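Long-range contacts in initiator protein NS1 (Murine minute virus, PDB 4R94), which nicks and unwinds DNA as an endonuclease and helicase to initiate and direct viral DNA replication, this chain being its N-terminal nickase and origin-binding domain: residues A[36-41]-A[167-172]; A[45-50]-A[159-164]; A[54-59]-A[90-95]. All blocks are in the same frame, centred on the assembly; numbering follows the deposited sequence.

Contact 1 of 3, residues A[36-41]-A[167-172]; sequences QLNGKD and PAERIK
The carboxylate of E169 and the amide of N38 are the two flat groups that meet here; K40 NZ and N38 ND2 lie nearly in the carboxylate plane, at its rim, while L37 and K40 CD stand on one side of it. N38 ND2 reaches the anti lone pair of E169 OE2 at 2.8 Å, with a nearly straight N-H...O angle of 170°. The acceptor lies close to the amide plane of N38, yet the two planes are turned 36° apart. On the other oxygen, K40 NZ forms a salt bridge with E169 OE1 at 2.7 Å, using the syn lone pair. The K40 chain, extended beyond CG, crosses that of E169 at about a right angle, and its CD is 3.5 Å from E169 OE1.

Beside this polar pair, the L37 and E169 side chains run alongside with opposite headings. L37 CD1 comes within 3.4 Å of the backbone E169 O. K172 CG, anti to the backbone N (chi1 -173°), is the atom that L37 CD2 meets, at 3.7 Å. Both N38 and K40 lie on the type I' turn from L37 to K40, and this tight hairpin brings their donors to one carboxylate.

E169 OE1 also accepts from T166 N, just before the helix, and K40 NZ has a second acceptor in Q164 O. A surface contact results, in which the hairpin of strands 35-37 and 40-42 lies against the first turns of helix 167-179, just after the loop that follows helix 142-160.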
# COMPACT_ATOMS: atom_id res chain seq x y z
N GLN A 36 -0.98 -3.81 -22.82
CA GLN A 36 -1.67 -4.56 -23.85
C GLN A 36 -0.72 -5.56 -24.47
O GLN A 36 0.31 -5.20 -25.02
CB GLN A 36 -2.25 -3.65 -24.93
CG GLN A 36 -3.16 -4.46 -25.86
CD GLN A 36 -3.58 -3.68 -27.07
OE1 GLN A 36 -2.87 -3.65 -28.08
NE2 GLN A 36 -4.75 -3.06 -27.00
N LEU A 37 -1.08 -6.84 -24.34
CA LEU A 37 -0.29 -7.94 -24.87
C LEU A 37 -1.11 -8.68 -25.90
O LEU A 37 -2.14 -9.24 -25.57
CB LEU A 37 0.12 -8.90 -23.75
CG LEU A 37 1.01 -8.34 -22.63
CD1 LEU A 37 1.21 -9.37 -21.53
CD2 LEU A 37 2.33 -7.89 -23.22
N ASN A 38 -0.65 -8.66 -27.15
CA ASN A 38 -1.35 -9.37 -28.23
C ASN A 38 -2.83 -9.04 -28.27
O ASN A 38 -3.67 -9.92 -28.39
CB ASN A 38 -1.15 -10.88 -28.07
CG ASN A 38 0.30 -11.28 -28.17
OD1 ASN A 38 1.02 -10.79 -29.05
ND2 ASN A 38 0.75 -12.13 -27.25
N GLY A 39 -3.16 -7.76 -28.12
CA GLY A 39 -4.54 -7.32 -28.19
C GLY A 39 -5.31 -7.47 -26.90
O GLY A 39 -6.44 -6.99 -26.80
N LYS A 40 -4.71 -8.13 -25.90
CA LYS A 40 -5.36 -8.37 -24.61
C LYS A 40 -5.08 -7.21 -23.66
O LYS A 40 -3.92 -6.88 -23.41
CB LYS A 40 -4.86 -9.67 -23.98
CG LYS A 40 -5.06 -10.91 -24.83
CD LYS A 40 -4.49 -12.13 -24.12
CE LYS A 40 -4.72 -13.41 -24.91
NZ LYS A 40 -4.19 -14.60 -24.18
N ASP A 41 -6.13 -6.60 -23.13
CA ASP A 41 -5.99 -5.42 -22.29
C ASP A 41 -5.89 -5.82 -20.82
O ASP A 41 -6.79 -6.46 -20.28
CB ASP A 41 -7.16 -4.47 -22.49
CG ASP A 41 -7.10 -3.74 -23.83
OD1 ASP A 41 -5.99 -3.55 -24.36
OD2 ASP A 41 -8.17 -3.33 -24.32
N PRO A 167 1.56 -18.73 -21.64
CA PRO A 167 2.80 -18.66 -20.85
C PRO A 167 3.74 -17.54 -21.31
O PRO A 167 4.33 -16.87 -20.45
CB PRO A 167 3.43 -20.04 -21.08
CG PRO A 167 2.25 -20.94 -21.24
CD PRO A 167 1.25 -20.12 -22.05
N ALA A 168 3.86 -17.33 -22.62
CA ALA A 168 4.72 -16.26 -23.14
C ALA A 168 4.24 -14.89 -22.66
O ALA A 168 5.06 -14.02 -22.33
CB ALA A 168 4.75 -16.31 -24.66
N GLU A 169 2.92 -14.69 -22.63
CA GLU A 169 2.35 -13.43 -22.16
C GLU A 169 2.55 -13.23 -20.66
O GLU A 169 2.81 -12.12 -20.22
CB GLU A 169 0.87 -13.36 -22.51
CG GLU A 169 0.61 -13.22 -24.00
CD GLU A 169 -0.82 -13.54 -24.40
OE1 GLU A 169 -1.59 -14.10 -23.59
OE2 GLU A 169 -1.18 -13.22 -25.55
N ARG A 170 2.39 -14.30 -19.87
CA ARG A 170 2.65 -14.20 -18.43
C ARG A 170 4.08 -13.77 -18.14
O ARG A 170 4.32 -12.93 -17.27
CB ARG A 170 2.39 -15.54 -17.75
CG ARG A 170 0.96 -15.78 -17.43
CD ARG A 170 0.81 -17.00 -16.54
NE ARG A 170 -0.56 -17.46 -16.56
CZ ARG A 170 -1.53 -16.96 -15.81
NH1 ARG A 170 -1.27 -15.98 -14.95
NH2 ARG A 170 -2.76 -17.44 -15.91
N ILE A 171 5.03 -14.35 -18.86
CA ILE A 171 6.44 -14.00 -18.69
C ILE A 171 6.71 -12.56 -19.12
O ILE A 171 7.48 -11.84 -18.47
CB ILE A 171 7.34 -14.96 -19.50
CG1 ILE A 171 7.19 -16.38 -18.96
CG2 ILE A 171 8.78 -14.51 -19.46
CD1 ILE A 171 7.49 -16.53 -17.47
N LYS A 172 6.07 -12.12 -20.20
CA LYS A 172 6.22 -10.75 -20.65
C LYS A 172 5.68 -9.80 -19.57
O LYS A 172 6.30 -8.78 -19.28
CB LYS A 172 5.50 -10.53 -21.98
CG LYS A 172 5.75 -9.16 -22.60
CD LYS A 172 7.23 -8.92 -22.86
CE LYS A 172 7.46 -7.81 -23.89
NZ LYS A 172 7.03 -6.46 -23.42

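Contact 2 of 3, residues A[45-50]-A[159-164]; sequences NSYKKE and TACNVQ
S46 and N162 begin the hydrogen bonding: N162 N donates to S46 O at 2.9 Å, from above the carbonyl plane. N162 OD1 is gripped twice by K48, by the backbone N at 2.9 Å on a lone pair in the carbonyl plane and by NZ at 3.0 Å from well above it. The K48 chain, bent at chi3 and chi4, curls NZ back, where it also meets N45 O. K49 N donates to A160 O at 3.1 Å.

Waters bridge the segments at two places. One links N162 ND2 with S46 OG, which also bonds to G43 N. Two more accept from K49 NZ; one donates to T159 O, the other lies within hydrogen-bonding distance of T159 O and C161 O.

In packing, the extended K49 chain runs over the carbonyls, with K49 CB 3.3 Å from A160 O and K49 CE 3.4 Å from C161 O. S46 CB meets V163 CG2, and Y47 CD1 is 3.9 Å from C161 CB. C161 SG makes an oblique sulfur-aromatic contact, 4.9 Å from the Y47 ring centroid and 37° off its normal.

C161 is the first residue to leave helical angles. Loop 45-50, connecting strand 40-42 to helix 54-70, thus packs on the C-terminal end of helix 142-160 and the residues that follow it, away from the nickase metal site.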
# COMPACT_ATOMS: atom_id res chain seq x y z
N ASN A 45 -7.27 -3.01 -12.81
CA ASN A 45 -8.14 -3.90 -12.06
C ASN A 45 -8.32 -5.25 -12.74
O ASN A 45 -9.36 -5.88 -12.65
CB ASN A 45 -9.51 -3.23 -11.83
CG ASN A 45 -10.19 -2.80 -13.13
OD1 ASN A 45 -9.76 -3.17 -14.22
ND2 ASN A 45 -11.27 -2.04 -13.00
N SER A 46 -7.27 -5.71 -13.42
CA SER A 46 -7.32 -7.01 -14.08
C SER A 46 -6.63 -8.08 -13.25
O SER A 46 -6.10 -9.04 -13.80
CB SER A 46 -6.66 -6.94 -15.46
OG SER A 46 -7.37 -6.07 -16.33
N TYR A 47 -6.68 -7.93 -11.93
CA TYR A 47 -5.98 -8.84 -11.02
C TYR A 47 -6.91 -9.35 -9.92
O TYR A 47 -6.60 -9.27 -8.73
CB TYR A 47 -4.76 -8.13 -10.41
CG TYR A 47 -3.80 -7.62 -11.46
CD1 TYR A 47 -2.80 -8.45 -11.98
CD2 TYR A 47 -3.89 -6.33 -11.96
CE1 TYR A 47 -1.92 -8.01 -12.95
CE2 TYR A 47 -3.00 -5.86 -12.92
CZ TYR A 47 -2.02 -6.71 -13.41
OH TYR A 47 -1.13 -6.26 -14.37
N LYS A 48 -8.05 -9.88 -10.34
CA LYS A 48 -9.12 -10.16 -9.38
C LYS A 48 -9.29 -11.64 -9.06
O LYS A 48 -10.32 -12.04 -8.54
CB LYS A 48 -10.43 -9.56 -9.90
CG LYS A 48 -10.37 -8.03 -10.03
CD LYS A 48 -11.71 -7.40 -10.40
CE LYS A 48 -12.31 -8.05 -11.64
NZ LYS A 48 -11.50 -7.86 -12.88
N LYS A 49 -8.28 -12.46 -9.36
CA LYS A 49 -8.28 -13.81 -8.81
C LYS A 49 -8.13 -13.74 -7.30
O LYS A 49 -7.30 -12.99 -6.77
CB LYS A 49 -7.16 -14.67 -9.41
CG LYS A 49 -7.34 -15.04 -10.85
CD LYS A 49 -6.37 -16.16 -11.21
CE LYS A 49 -6.61 -16.69 -12.61
NZ LYS A 49 -5.56 -17.67 -13.03
N GLU A 50 -8.96 -14.49 -6.58
CA GLU A 50 -8.77 -14.63 -5.15
C GLU A 50 -8.06 -15.95 -4.92
O GLU A 50 -8.64 -17.02 -5.03
CB GLU A 50 -10.11 -14.57 -4.40
CG GLU A 50 -10.73 -13.18 -4.41
CD GLU A 50 -12.13 -13.17 -3.82
OE1 GLU A 50 -12.27 -13.04 -2.59
OE2 GLU A 50 -13.10 -13.32 -4.60
N THR A 159 0.25 -14.10 -10.85
CA THR A 159 -0.58 -15.20 -10.34
C THR A 159 -2.04 -14.75 -10.16
O THR A 159 -2.97 -15.54 -10.36
CB THR A 159 -0.03 -15.74 -9.01
OG1 THR A 159 1.38 -15.97 -9.14
CG2 THR A 159 -0.72 -17.06 -8.64
N ALA A 160 -2.25 -13.48 -9.81
CA ALA A 160 -3.59 -12.98 -9.53
C ALA A 160 -4.31 -12.46 -10.78
O ALA A 160 -5.50 -12.17 -10.72
CB ALA A 160 -3.54 -11.89 -8.46
N CYS A 161 -3.59 -12.31 -11.89
CA CYS A 161 -4.18 -11.74 -13.10
C CYS A 161 -5.39 -12.55 -13.56
O CYS A 161 -5.29 -13.76 -13.68
CB CYS A 161 -3.13 -11.68 -14.21
SG CYS A 161 -3.70 -10.80 -15.68
N ASN A 162 -6.52 -11.88 -13.82
CA ASN A 162 -7.72 -12.60 -14.25
C ASN A 162 -7.90 -12.66 -15.77
O ASN A 162 -8.86 -13.26 -16.26
CB ASN A 162 -8.99 -12.01 -13.60
CG ASN A 162 -9.21 -10.53 -13.89
OD1 ASN A 162 -9.09 -9.68 -13.00
ND2 ASN A 162 -9.56 -10.21 -15.13
N VAL A 163 -6.97 -12.06 -16.50
CA VAL A 163 -6.99 -12.14 -17.96
C VAL A 163 -6.35 -13.46 -18.36
O VAL A 163 -5.29 -13.81 -17.85
CB VAL A 163 -6.27 -10.96 -18.62
CG1 VAL A 163 -6.28 -11.10 -20.14
CG2 VAL A 163 -6.91 -9.63 -18.20
N GLN A 164 -7.00 -14.21 -19.24
CA GLN A 164 -6.43 -15.45 -19.74
C GLN A 164 -5.17 -15.15 -20.54
O GLN A 164 -5.22 -14.48 -21.58
CB GLN A 164 -7.45 -16.21 -20.60
CG GLN A 164 -6.90 -17.45 -21.29
CD GLN A 164 -7.32 -18.74 -20.61
OE1 GLN A 164 -8.06 -18.72 -19.62
NE2 GLN A 164 -6.86 -19.87 -21.13
O HOH W 1 -9.80 -7.35 -16.42
O HOH W 2 -3.41 -15.68 -13.42
O HOH W 3 -3.14 -18.04 -10.97

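Contact 3 of 3, residues A[54-59]-A[90-95]; sequences DELKSL and FDSLVK
L59 buries the most surface, and it does so against S92 with its CB: L59 CB and S92 CB stand 3.6 Å apart. The backbones close in at the same place, the CA atoms of L59 and S92 being 4.9 Å from each other. Further out, L59 CD1 is 4.1 Å from K95 CB.

S92 brings little bulk to this crossing. Its OG lies between the backbone N and the carbonyl carbon (chi1 72°), where it bonds to I89 O of its own helix and still touches L56 CD1 at 3.6 Å.

L56, the third, has an unstaggered chi1 of -145° that sets its CG 3.9 Å from S92 OG. L56 CD1 lies 3.5 Å from S92 O and 3.8 Å from L93 CD2.

No direct hydrogen bond joins the segments, but a water donates to both L59 O and D91 OD2, the latter also in a salt bridge with K95 NZ.

The segments 54-59 and 90-95, parts of helices 54-70 and 81-104, have N-to-C directions 129° apart and axes that approach to 8.6 Å. Bonds from D91 to H118 and from K95 to S231 join helix 81-104 to strands 112-121 and 227-232 of the central antiparallel sheet. That sheet carries the metal-binding H127 and H129 of the HUH-type nickase domain.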
# COMPACT_ATOMS: atom_id res chain seq x y z
N ASP A 54 -3.82 -19.66 2.35
CA ASP A 54 -4.43 -19.34 3.64
C ASP A 54 -4.09 -17.93 4.15
O ASP A 54 -4.99 -17.21 4.58
CB ASP A 54 -4.02 -20.36 4.71
CG ASP A 54 -4.84 -21.64 4.63
OD1 ASP A 54 -5.94 -21.61 4.03
OD2 ASP A 54 -4.38 -22.67 5.16
N GLU A 55 -2.81 -17.56 4.12
CA GLU A 55 -2.39 -16.26 4.62
C GLU A 55 -3.01 -15.13 3.80
O GLU A 55 -3.47 -14.14 4.35
CB GLU A 55 -0.86 -16.12 4.60
CG GLU A 55 -0.38 -14.75 5.12
CD GLU A 55 1.13 -14.64 5.20
OE1 GLU A 55 1.84 -15.49 4.63
OE2 GLU A 55 1.62 -13.69 5.85
N LEU A 56 -3.00 -15.30 2.48
CA LEU A 56 -3.61 -14.33 1.57
C LEU A 56 -5.09 -14.14 1.87
O LEU A 56 -5.59 -13.01 1.92
CB LEU A 56 -3.41 -14.79 0.14
CG LEU A 56 -3.18 -13.75 -0.95
CD1 LEU A 56 -2.12 -12.69 -0.54
CD2 LEU A 56 -2.76 -14.49 -2.21
N LYS A 57 -5.81 -15.25 2.06
CA LYS A 57 -7.22 -15.16 2.39
C LYS A 57 -7.45 -14.38 3.68
O LYS A 57 -8.36 -13.54 3.75
CB LYS A 57 -7.83 -16.57 2.50
CG LYS A 57 -7.92 -17.28 1.18
CD LYS A 57 -8.32 -18.74 1.36
CE LYS A 57 -9.75 -18.85 1.85
NZ LYS A 57 -10.67 -18.18 0.89
N SER A 58 -6.62 -14.65 4.68
CA SER A 58 -6.72 -13.98 5.97
C SER A 58 -6.46 -12.48 5.82
O SER A 58 -7.13 -11.65 6.44
CB SER A 58 -5.73 -14.59 6.96
OG SER A 58 -5.83 -13.99 8.24
N LEU A 59 -5.47 -12.15 5.00
CA LEU A 59 -5.14 -10.74 4.78
C LEU A 59 -6.27 -10.03 4.05
O LEU A 59 -6.60 -8.88 4.38
CB LEU A 59 -3.83 -10.61 3.99
CG LEU A 59 -2.58 -10.93 4.82
CD1 LEU A 59 -1.36 -11.10 3.93
CD2 LEU A 59 -2.34 -9.84 5.86
N PHE A 90 -5.46 -6.22 -3.59
CA PHE A 90 -4.13 -5.63 -3.61
C PHE A 90 -3.58 -5.45 -2.19
O PHE A 90 -2.38 -5.61 -1.97
CB PHE A 90 -4.13 -4.29 -4.34
CG PHE A 90 -4.15 -4.41 -5.84
CD1 PHE A 90 -3.56 -5.50 -6.49
CD2 PHE A 90 -4.74 -3.41 -6.60
CE1 PHE A 90 -3.58 -5.59 -7.89
CE2 PHE A 90 -4.74 -3.50 -7.99
CZ PHE A 90 -4.17 -4.58 -8.63
N ASP A 91 -4.44 -5.13 -1.23
CA ASP A 91 -3.97 -4.98 0.16
C ASP A 91 -3.35 -6.28 0.62
O ASP A 91 -2.25 -6.29 1.19
CB ASP A 91 -5.11 -4.57 1.09
CG ASP A 91 -4.61 -4.01 2.41
OD1 ASP A 91 -3.89 -2.99 2.39
OD2 ASP A 91 -4.94 -4.61 3.47
N SER A 92 -4.01 -7.40 0.32
CA SER A 92 -3.45 -8.69 0.71
C SER A 92 -2.14 -8.99 -0.01
O SER A 92 -1.22 -9.51 0.60
CB SER A 92 -4.47 -9.85 0.48
OG SER A 92 -4.67 -10.17 -0.89
N LEU A 93 -2.05 -8.66 -1.31
CA LEU A 93 -0.84 -8.94 -2.08
C LEU A 93 0.36 -8.08 -1.66
O LEU A 93 1.50 -8.58 -1.59
CB LEU A 93 -1.10 -8.76 -3.58
CG LEU A 93 -2.11 -9.73 -4.21
CD1 LEU A 93 -2.24 -9.37 -5.68
CD2 LEU A 93 -1.71 -11.20 -4.03
N VAL A 94 0.11 -6.79 -1.43
CA VAL A 94 1.14 -5.89 -0.94
C VAL A 94 1.72 -6.42 0.37
O VAL A 94 2.95 -6.55 0.52
CB VAL A 94 0.60 -4.47 -0.75
CG1 VAL A 94 1.63 -3.60 -0.02
CG2 VAL A 94 0.26 -3.85 -2.12
N LYS A 95 0.84 -6.75 1.31
CA LYS A 95 1.30 -7.24 2.60
C LYS A 95 2.01 -8.58 2.48
O LYS A 95 3.01 -8.79 3.17
CB LYS A 95 0.12 -7.31 3.57
CG LYS A 95 -0.32 -5.90 3.94
CD LYS A 95 -1.57 -5.85 4.76
CE LYS A 95 -1.86 -4.39 5.11
NZ LYS A 95 -3.13 -4.25 5.87
O HOH W 4 -4.90 -6.92 4.76

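Along the chain the three contacts are nested: contact 3 lies inside the loop closed by contact 2, which lies inside that closed by contact 1. Contacts 1 and 2 have centres about 13 Å apart and touch where D41 O packs on V163 CG2 at 3.8 Å; helices 142-160 and 167-179 follow one another there. Contacts 2 and 3, centres about 14 Å apart, meet where Y47 CD2 packs on F90 CZ at 3.8 Å. Contacts 1 and 3 do not touch, their centres being about 25 Å apart. The series thus runs from the surface hairpin inward to the buried helices beside the sheet that carries the magnesium ligands.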